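Local coordinates for periplasmic binding protein component of an ABC type zinc uptake transporter (PDB 1PQ4) that probably captures zinc ions in the periplasm and delivers them to an ABC-type membrane transporter for uptake into the cell, at residues A[60-65]-A[133-138]; A[13-18]-A[139-144]. One frame throughout, in Å; residues are numbered along the deposited sequence.

Interaction 1. Residues A[60-65]-A[133-138]; sequences LGFEQP and HIWLSP. With ZN (zinc ion), chain C.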
# COMPACT_ATOMS: atom_id res chain seq x y z
N LEU A 60 4.75 -11.17 -2.64
CA LEU A 60 4.32 -11.11 -4.04
C LEU A 60 5.35 -10.49 -4.94
O LEU A 60 5.02 -9.84 -5.92
CB LEU A 60 2.97 -10.35 -4.16
CG LEU A 60 1.81 -11.07 -3.45
CD1 LEU A 60 0.54 -10.21 -3.45
CD2 LEU A 60 1.53 -12.43 -4.17
N GLY A 61 6.62 -10.70 -4.62
CA GLY A 61 7.65 -10.12 -5.46
C GLY A 61 8.00 -8.67 -5.18
O GLY A 61 8.93 -8.12 -5.77
N PHE A 62 7.26 -8.03 -4.29
CA PHE A 62 7.56 -6.61 -4.01
C PHE A 62 9.04 -6.33 -3.68
O PHE A 62 9.61 -5.34 -4.12
CB PHE A 62 6.71 -6.15 -2.83
CG PHE A 62 6.79 -4.68 -2.58
CD1 PHE A 62 6.21 -3.79 -3.48
CD2 PHE A 62 7.34 -4.18 -1.42
CE1 PHE A 62 6.15 -2.41 -3.21
CE2 PHE A 62 7.30 -2.80 -1.14
CZ PHE A 62 6.69 -1.92 -2.04
N GLU A 63 9.64 -7.21 -2.89
CA GLU A 63 11.02 -7.07 -2.43
C GLU A 63 12.06 -7.84 -3.28
O GLU A 63 13.25 -7.83 -2.94
CB GLU A 63 11.14 -7.58 -1.00
CG GLU A 63 10.47 -6.70 0.09
CD GLU A 63 9.03 -7.07 0.40
OE1 GLU A 63 8.52 -8.05 -0.18
OE2 GLU A 63 8.41 -6.38 1.25
N GLN A 64 11.61 -8.49 -4.35
CA GLN A 64 12.48 -9.31 -5.21
C GLN A 64 13.85 -8.66 -5.48
O GLN A 64 14.88 -9.31 -5.37
CB GLN A 64 11.78 -9.63 -6.57
N PRO A 65 13.87 -7.36 -5.81
CA PRO A 65 15.11 -6.63 -6.09
C PRO A 65 16.14 -6.54 -4.94
O PRO A 65 17.33 -6.41 -5.18
CB PRO A 65 14.62 -5.24 -6.46
CG PRO A 65 13.20 -5.46 -6.88
CD PRO A 65 12.71 -6.48 -5.94
N HIS A 133 0.15 -4.46 -4.44
CA HIS A 133 -0.40 -3.41 -3.58
C HIS A 133 -1.47 -3.88 -2.62
O HIS A 133 -2.55 -3.25 -2.48
CB HIS A 133 -0.89 -2.28 -4.49
CG HIS A 133 0.19 -1.71 -5.38
ND1 HIS A 133 0.42 -2.15 -6.67
CD2 HIS A 133 1.08 -0.71 -5.16
CE1 HIS A 133 1.39 -1.45 -7.21
NE2 HIS A 133 1.80 -0.56 -6.32
N ILE A 134 -1.19 -5.00 -1.96
CA ILE A 134 -2.20 -5.58 -1.08
C ILE A 134 -2.39 -4.84 0.25
O ILE A 134 -3.33 -5.12 0.99
CB ILE A 134 -1.86 -7.07 -0.78
CG1 ILE A 134 -0.45 -7.14 -0.11
CG2 ILE A 134 -1.91 -7.87 -2.12
CD1 ILE A 134 -0.12 -6.33 1.12
N TRP A 135 -1.52 -3.87 0.54
CA TRP A 135 -1.62 -3.20 1.84
C TRP A 135 -2.68 -2.12 1.88
O TRP A 135 -2.87 -1.48 2.93
CB TRP A 135 -0.25 -2.63 2.27
CG TRP A 135 0.21 -1.46 1.38
CD1 TRP A 135 -0.08 -0.12 1.54
CD2 TRP A 135 1.05 -1.56 0.24
NE1 TRP A 135 0.55 0.62 0.55
CE2 TRP A 135 1.25 -0.24 -0.26
CE3 TRP A 135 1.67 -2.65 -0.41
CZ2 TRP A 135 2.06 0.02 -1.38
CZ3 TRP A 135 2.46 -2.39 -1.53
CH2 TRP A 135 2.66 -1.07 -1.99
N LEU A 136 -3.34 -1.90 0.74
CA LEU A 136 -4.36 -0.85 0.70
C LEU A 136 -5.77 -1.42 0.71
O LEU A 136 -6.73 -0.72 0.44
CB LEU A 136 -4.12 0.06 -0.53
CG LEU A 136 -2.80 0.84 -0.34
CD1 LEU A 136 -2.37 1.41 -1.70
CD2 LEU A 136 -2.92 1.94 0.71
N SER A 137 -5.88 -2.73 0.98
CA SER A 137 -7.19 -3.39 1.09
C SER A 137 -7.40 -3.79 2.55
O SER A 137 -6.69 -4.68 3.05
CB SER A 137 -7.21 -4.66 0.23
OG SER A 137 -8.36 -5.44 0.54
N PRO A 138 -8.37 -3.17 3.27
CA PRO A 138 -8.56 -3.59 4.68
C PRO A 138 -8.83 -5.11 4.78
O PRO A 138 -8.41 -5.76 5.73
CB PRO A 138 -9.83 -2.83 5.13
CG PRO A 138 -9.75 -1.52 4.31
CD PRO A 138 -9.26 -2.05 2.90
ZN ZN C . 3.20 1.01 -6.42
O HOH W 1 3.13 2.13 -4.43

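Interaction 2. Residues A[13-18]-A[139-144]; sequences QYFLEK and TLVKRQ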
# COMPACT_ATOMS: atom_id res chain seq x y z
N GLN A 13 4.52 -0.25 9.25
CA GLN A 13 4.90 0.07 10.61
C GLN A 13 3.60 0.23 11.40
O GLN A 13 3.56 -0.04 12.60
CB GLN A 13 5.69 1.40 10.61
CG GLN A 13 6.07 1.89 11.97
CD GLN A 13 5.10 2.89 12.54
OE1 GLN A 13 5.04 3.10 13.75
NE2 GLN A 13 4.33 3.51 11.68
N TYR A 14 2.57 0.74 10.73
CA TYR A 14 1.27 0.90 11.38
C TYR A 14 0.74 -0.51 11.81
O TYR A 14 0.26 -0.70 12.92
CB TYR A 14 0.30 1.54 10.38
CG TYR A 14 -1.10 1.79 10.93
CD1 TYR A 14 -1.39 2.98 11.62
CD2 TYR A 14 -2.11 0.85 10.79
CE1 TYR A 14 -2.65 3.21 12.15
CE2 TYR A 14 -3.40 1.06 11.33
CZ TYR A 14 -3.64 2.26 12.01
OH TYR A 14 -4.85 2.51 12.56
N PHE A 15 0.81 -1.46 10.89
CA PHE A 15 0.34 -2.82 11.16
C PHE A 15 1.14 -3.40 12.31
O PHE A 15 0.59 -4.00 13.23
CB PHE A 15 0.56 -3.70 9.94
CG PHE A 15 -0.09 -3.23 8.68
CD1 PHE A 15 0.35 -3.76 7.44
CD2 PHE A 15 -1.12 -2.29 8.69
CE1 PHE A 15 -0.23 -3.36 6.24
CE2 PHE A 15 -1.73 -1.88 7.47
CZ PHE A 15 -1.28 -2.40 6.26
N LEU A 16 2.47 -3.25 12.26
CA LEU A 16 3.29 -3.79 13.33
C LEU A 16 3.02 -3.16 14.67
O LEU A 16 3.06 -3.85 15.71
CB LEU A 16 4.78 -3.69 13.01
CG LEU A 16 5.34 -4.91 12.26
CD1 LEU A 16 5.37 -6.13 13.18
CD2 LEU A 16 4.42 -5.24 11.05
N GLU A 17 2.84 -1.83 14.66
CA GLU A 17 2.55 -1.14 15.94
C GLU A 17 1.23 -1.67 16.53
O GLU A 17 1.14 -1.87 17.72
CB GLU A 17 2.42 0.38 15.71
CG GLU A 17 2.20 1.23 16.98
CD GLU A 17 3.27 1.02 18.05
OE1 GLU A 17 4.44 0.68 17.72
OE2 GLU A 17 2.93 1.20 19.25
N LYS A 18 0.23 -1.88 15.70
CA LYS A 18 -1.07 -2.37 16.17
C LYS A 18 -0.96 -3.80 16.74
O LYS A 18 -1.58 -4.16 17.74
CB LYS A 18 -2.07 -2.40 15.00
CG LYS A 18 -2.58 -1.00 14.63
CD LYS A 18 -3.60 -0.55 15.71
CE LYS A 18 -3.97 0.95 15.58
NZ LYS A 18 -5.20 1.25 16.40
N THR A 139 -9.53 -5.64 3.80
CA THR A 139 -9.87 -7.08 3.79
C THR A 139 -8.60 -7.92 3.73
O THR A 139 -8.43 -8.85 4.52
CB THR A 139 -10.81 -7.33 2.58
OG1 THR A 139 -12.06 -6.71 2.90
CG2 THR A 139 -11.09 -8.83 2.33
N LEU A 140 -7.70 -7.58 2.83
CA LEU A 140 -6.46 -8.33 2.71
C LEU A 140 -5.52 -8.01 3.87
O LEU A 140 -4.70 -8.84 4.26
CB LEU A 140 -5.80 -8.01 1.36
CG LEU A 140 -6.47 -8.58 0.13
CD1 LEU A 140 -7.88 -8.08 0.02
CD2 LEU A 140 -5.67 -8.12 -1.13
N VAL A 141 -5.66 -6.84 4.49
CA VAL A 141 -4.78 -6.58 5.62
C VAL A 141 -5.14 -7.47 6.80
O VAL A 141 -4.29 -7.73 7.64
CB VAL A 141 -4.77 -5.04 6.00
CG1 VAL A 141 -4.07 -4.78 7.34
CG2 VAL A 141 -3.96 -4.31 4.88
N LYS A 142 -6.42 -7.85 6.92
CA LYS A 142 -6.76 -8.82 7.97
C LYS A 142 -5.89 -10.07 7.83
O LYS A 142 -5.44 -10.60 8.82
CB LYS A 142 -8.21 -9.32 7.86
CG LYS A 142 -9.24 -8.22 8.12
CD LYS A 142 -10.66 -8.83 8.06
CE LYS A 142 -11.76 -7.77 8.17
NZ LYS A 142 -13.09 -8.46 8.36
N ARG A 143 -5.72 -10.55 6.60
CA ARG A 143 -4.88 -11.74 6.37
C ARG A 143 -3.44 -11.44 6.67
O ARG A 143 -2.76 -12.26 7.30
CB ARG A 143 -4.98 -12.21 4.91
CG ARG A 143 -6.39 -12.27 4.38
CD ARG A 143 -7.21 -13.23 5.17
NE ARG A 143 -8.50 -13.53 4.56
CZ ARG A 143 -9.13 -14.69 4.71
NH1 ARG A 143 -8.58 -15.65 5.46
NH2 ARG A 143 -10.32 -14.89 4.15
N GLN A 144 -2.93 -10.26 6.24
CA GLN A 144 -1.52 -9.94 6.54
C GLN A 144 -1.30 -9.88 8.03
O GLN A 144 -0.30 -10.39 8.54
CB GLN A 144 -1.12 -8.61 5.89
CG GLN A 144 -1.10 -8.66 4.35
CD GLN A 144 -1.31 -7.27 3.73
OE1 GLN A 144 -0.48 -6.39 3.89
NE2 GLN A 144 -2.44 -7.10 3.04

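Interaction 1. Residues A[60-65]-A[133-138]
Phe62 and Trp135 meet edge to face close to a zinc ion, in the metal cleft of a cluster 9 solute-binding protein. The edge of the indole's six-membered ring, at CZ3 and CH2, points at the phenyl face; the centroids lie 5.5 Å apart, the planes are turned 64° to each other, and the rings are offset. Phe62 CE1 comes within 3.9 Å of Trp135 CH2. Phe62 holds its ring there with CG anti to the backbone N (chi1 -172°), and the same side chain also lies close to the zinc ligand His37. The indole has its own anchor, since Trp135 NE1 donates to the carbonyl oxygen of Pro268, which helps fix the ring's rotation.

A second, purely aliphatic touch accompanies the ring pair: Leu60 CD1 reaches Ile134 CG2 at 3.6 Å. On the loop of residues 60-65, a type I turn from Gly61 to Gln64 is closed by Gln64 N bonding to Gly61 O at 3.1 Å. Glu63, at the turn's third position, folds its carboxylate back onto the backbone N atoms of Ile58 and Gly59 and the hydroxyl of Ser8.

His133 starts the other segment and joins His37 and His197 on the metal. Its ND1 is hydrogen-bonded to Asp131 OD1, a second-shell carboxylate that probably helps orient the imidazole, while His133 NE2 binds the zinc ion at 2.1 Å and a water completes the site at 2.3 Å from the metal.

Interaction 2. Residues A[13-18]-A[139-144]
Val141 is the first residue of the helical segment 139-144 to meet Phe15, and it does so with both methyls. CG1 sits over one face of the phenyl ring in a CH-pi contact, 3.9 Å from the ring centroid and 19° off the normal. CG2 meets the CZ end of the ring, 3.6 Å from Phe15 CZ. The valine's chi1 of 169° sets CG1 anti to the backbone N and CG2 anti to the carbonyl carbon, and this turns both methyls toward the ring's outer end, CG1 over the face and CG2 near CZ. The CA atoms of Phe15 and Val141, 8.4 Å apart, mark the closest backbone approach of the two segments.

One turn on, Gln144 closes the contact. Its amide oxygen OE1 approaches Phe15 CE1 at 3.8 Å, with the amide plane turned 81° to the ring. The other end of that amide is held elsewhere: Gln144 NE2 is hydrogen-bonded to the carbonyl oxygen of Ile134, in the loop that leads into the helix. This bond helps to settle which end of the amide faces the phenyl ring.

Phe15 also packs edge-to-face with Trp273 and touches Phe170 of helix 160-185. Putting an alanine at Phe15 would probably open a gap between the helices and leave Val141 CG1 without the ring face it rests on. Helix 10-20 follows strand 3-7 of the N-terminal parallel sheet, and its packing against helix 138-155 belongs to the alpha/beta architecture of a cluster 9 solute-binding protein.

Both contacts are buried, but they differ in place. Interaction 1 lies at the zinc cleft, with Leu60 at its partly exposed margin, and pairs two loops by an aromatic pair and aliphatic packing beside a metal ligand; interaction 2 lies between two regular helices, all three touching residues buried, and works through apolar contacts and one amide. They share an element, because segment 133-138 runs straight into the helix that carries 139-144. The bond from Gln144 to the Ile134 carbonyl ties the two together, and Trp135 O packs on Val141 CG2 and Phe15 CZ, which brings the helix packing against the backbone just after His133. Along the chain, interaction 1 is nested inside the loop that interaction 2 closes.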